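Local coordinates for hypothetical protein XAC2396 (Xanthomonas axonopodis pv. citri, PDB 2G3W), which is of unknown function but, as a YaeQ protein, has a compact fold built around a variation of the PD-(D/E)XK nuclease motif, at residues Ala46-Ala51 and Phe152-Gln157. Residues are numbered along the deposited sequence; the frame is centred on the assembly and turned at random. Where two conformers were deposited one is given.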
loop_
_atom_site.group_PDB
_atom_site.type_symbol
_atom_site.label_atom_id
_atom_site.label_comp_id
_atom_site.label_asym_id
_atom_site.label_seq_id
_atom_site.Cartn_x
_atom_site.Cartn_y
_atom_site.Cartn_z
ATOM N N ALA A 46 -3.486 -3.545 -17.004
ATOM C CA ALA A 46 -3.323 -2.147 -16.573
ATOM C C ALA A 46 -4.551 -1.324 -16.901
ATOM O O ALA A 46 -5.025 -0.521 -16.080
ATOM C CB ALA A 46 -2.088 -1.519 -17.192
ATOM N N PHE A 47 -5.070 -1.519 -18.109
ATOM C CA PHE A 47 -6.301 -0.874 -18.464
ATOM C C PHE A 47 -7.395 -1.225 -17.431
ATOM O O PHE A 47 -8.083 -0.339 -16.916
ATOM C CB PHE A 47 -6.702 -1.217 -19.920
ATOM C CG PHE A 47 -7.834 -0.359 -20.432
ATOM C CD1 PHE A 47 -9.112 -0.565 -19.976
ATOM C CD2 PHE A 47 -7.599 0.683 -21.333
ATOM C CE1 PHE A 47 -10.182 0.241 -20.407
ATOM C CE2 PHE A 47 -8.678 1.486 -21.799
ATOM C CZ PHE A 47 -9.951 1.265 -21.318
ATOM N N ALA A 48 -7.523 -2.506 -17.089
ATOM C CA ALA A 48 -8.540 -2.937 -16.140
ATOM C C ALA A 48 -8.339 -2.365 -14.744
ATOM O O ALA A 48 -9.334 -2.066 -14.048
ATOM C CB ALA A 48 -8.622 -4.459 -16.094
ATOM N N LEU A 49 -7.086 -2.218 -14.314
ATOM C CA LEU A 49 -6.805 -1.627 -12.994
ATOM C C LEU A 49 -7.195 -0.137 -12.910
ATOM O O LEU A 49 -7.545 0.357 -11.845
ATOM C CB LEU A 49 -5.343 -1.839 -12.571
ATOM C CG LEU A 49 -4.881 -3.304 -12.407
ATOM C CD1 LEU A 49 -3.406 -3.379 -11.966
ATOM C CD2 LEU A 49 -5.800 -4.029 -11.426
ATOM N N PHE A 50 -7.158 0.550 -14.044
ATOM C CA PHE A 50 -7.332 1.997 -14.088
ATOM C C PHE A 50 -8.487 2.452 -14.982
ATOM O O PHE A 50 -8.541 3.615 -15.366
ATOM C CB PHE A 50 -6.011 2.647 -14.535
ATOM C CG PHE A 50 -4.939 2.527 -13.508
ATOM C CD1 PHE A 50 -4.937 3.368 -12.398
ATOM C CD2 PHE A 50 -4.001 1.503 -13.581
ATOM C CE1 PHE A 50 -4.021 3.219 -11.423
ATOM C CE2 PHE A 50 -3.071 1.350 -12.604
ATOM C CZ PHE A 50 -3.067 2.219 -11.520
ATOM N N ALA A 51 -9.407 1.533 -15.293
ATOM C CA ALA A 51 -10.316 1.670 -16.412
ATOM C C ALA A 51 -11.251 2.852 -16.264
ATOM O O ALA A 51 -11.832 3.088 -15.191
ATOM C CB ALA A 51 -11.112 0.383 -16.629
ATOM N N PHE A 152 -12.807 -11.213 -20.845
ATOM C CA PHE A 152 -12.444 -11.359 -19.436
ATOM C C PHE A 152 -13.455 -10.739 -18.479
ATOM O O PHE A 152 -13.951 -9.622 -18.705
ATOM C CB PHE A 152 -11.062 -10.747 -19.146
ATOM C CG PHE A 152 -9.915 -11.601 -19.599
ATOM C CD1 PHE A 152 -9.413 -12.620 -18.781
ATOM C CD2 PHE A 152 -9.331 -11.391 -20.841
ATOM C CE1 PHE A 152 -8.357 -13.417 -19.212
ATOM C CE2 PHE A 152 -8.289 -12.188 -21.281
ATOM C CZ PHE A 152 -7.795 -13.198 -20.465
ATOM N N ASP A 153 -13.761 -11.486 -17.412
ATOM C CA ASP A 153 -14.252 -10.899 -16.179
ATOM C C ASP A 153 -13.042 -10.523 -15.388
ATOM O O ASP A 153 -12.128 -11.343 -15.221
ATOM C CB ASP A 153 -15.067 -11.914 -15.382
ATOM C CG ASP A 153 -16.353 -12.287 -16.075
ATOM O OD1 ASP A 153 -17.070 -11.381 -16.549
ATOM O OD2 ASP A 153 -16.647 -13.490 -16.154
ATOM N N VAL A 154 -13.012 -9.263 -14.969
ATOM C CA VAL A 154 -11.987 -8.756 -14.084
ATOM C C VAL A 154 -12.684 -8.418 -12.782
ATOM O O VAL A 154 -13.515 -7.492 -12.721
ATOM C CB VAL A 154 -11.293 -7.501 -14.655
ATOM C CG1 VAL A 154 -9.989 -7.221 -13.884
ATOM C CG2 VAL A 154 -11.007 -7.669 -16.152
ATOM N N ILE A 155 -12.384 -9.209 -11.760
ATOM C CA ILE A 155 -13.005 -9.049 -10.464
ATOM C C ILE A 155 -11.936 -8.428 -9.532
ATOM O O ILE A 155 -10.883 -9.041 -9.296
ATOM C CB ILE A 155 -13.522 -10.399 -9.929
ATOM C CG1 ILE A 155 -14.825 -10.794 -10.639
ATOM C CG2 ILE A 155 -13.805 -10.325 -8.436
ATOM C CD1 ILE A 155 -15.023 -12.267 -10.753
ATOM N N ILE A 156 -12.200 -7.216 -9.045
ATOM C CA ILE A 156 -11.273 -6.528 -8.123
ATOM C C ILE A 156 -11.949 -6.324 -6.772
ATOM O O ILE A 156 -13.082 -5.829 -6.708
ATOM C CB ILE A 156 -10.749 -5.205 -8.715
ATOM C CG1 ILE A 156 -10.196 -5.452 -10.133
ATOM C CG2 ILE A 156 -9.685 -4.588 -7.794
ATOM C CD1 ILE A 156 -9.768 -4.176 -10.893
ATOM N N GLN A 157 -11.271 -6.771 -5.715
ATOM C CA GLN A 157 -11.815 -6.786 -4.356
ATOM C C GLN A 157 -10.682 -6.862 -3.317
ATOM O O GLN A 157 -9.844 -7.759 -3.386
ATOM C CB GLN A 157 -12.788 -7.972 -4.194
ATOM C CG GLN A 157 -12.155 -9.386 -4.057
ATOM C CD GLN A 157 -11.448 -9.915 -5.313
ATOM O OE1 GLN A 157 -11.572 -9.367 -6.408
ATOM N NE2 GLN A 157 -10.712 -11.006 -5.147
#
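Ala48, near the end of helix 37-49, points its methyl into the fork of Val154 on strand 149-157, and this belongs to the tight part of the contact. Ala48 CB lies 3.8 Å from Val154 CG1 and 4.0 Å from Val154 CG2, so that both branches of the valine take part. The small side chain is consistent with the close approach here, the CA atoms of Ala48 and Val154 being 7.1 Å apart. Ile156, also buried, sends CG1 anti to its own carbonyl carbon (chi1 -51°) and then extends to CD1, which rests against the carbonyl oxygen Ala48 O at 3.8 Å, a van der Waals contact of a methyl with the helix backbone. No hydrogen bond joins the two segments. Within the fold that YaeQ builds around its variant of the PD-(D/E)XK nuclease motif, this end of helix 37-49 lies between strands 149-157 and 101-106 of the same mixed sheet, with Ala46 and Phe50 touching Ile105. Strand 149-157 runs between strands 6-16 and 160-165; backbone hydrogen bonds tie Val154 to Gln13 and Ser15, and its side chain touches Val161 and Met163. Toward Leu49, which is partly exposed, the packing becomes looser: a single methyl pair, Leu49 CD2 and Ile156 CD1, meets at 4.0 Å where the two side chains cross at about a right angle, while the CA atoms of Leu49 and Ile156 stand 8.2 Å apart.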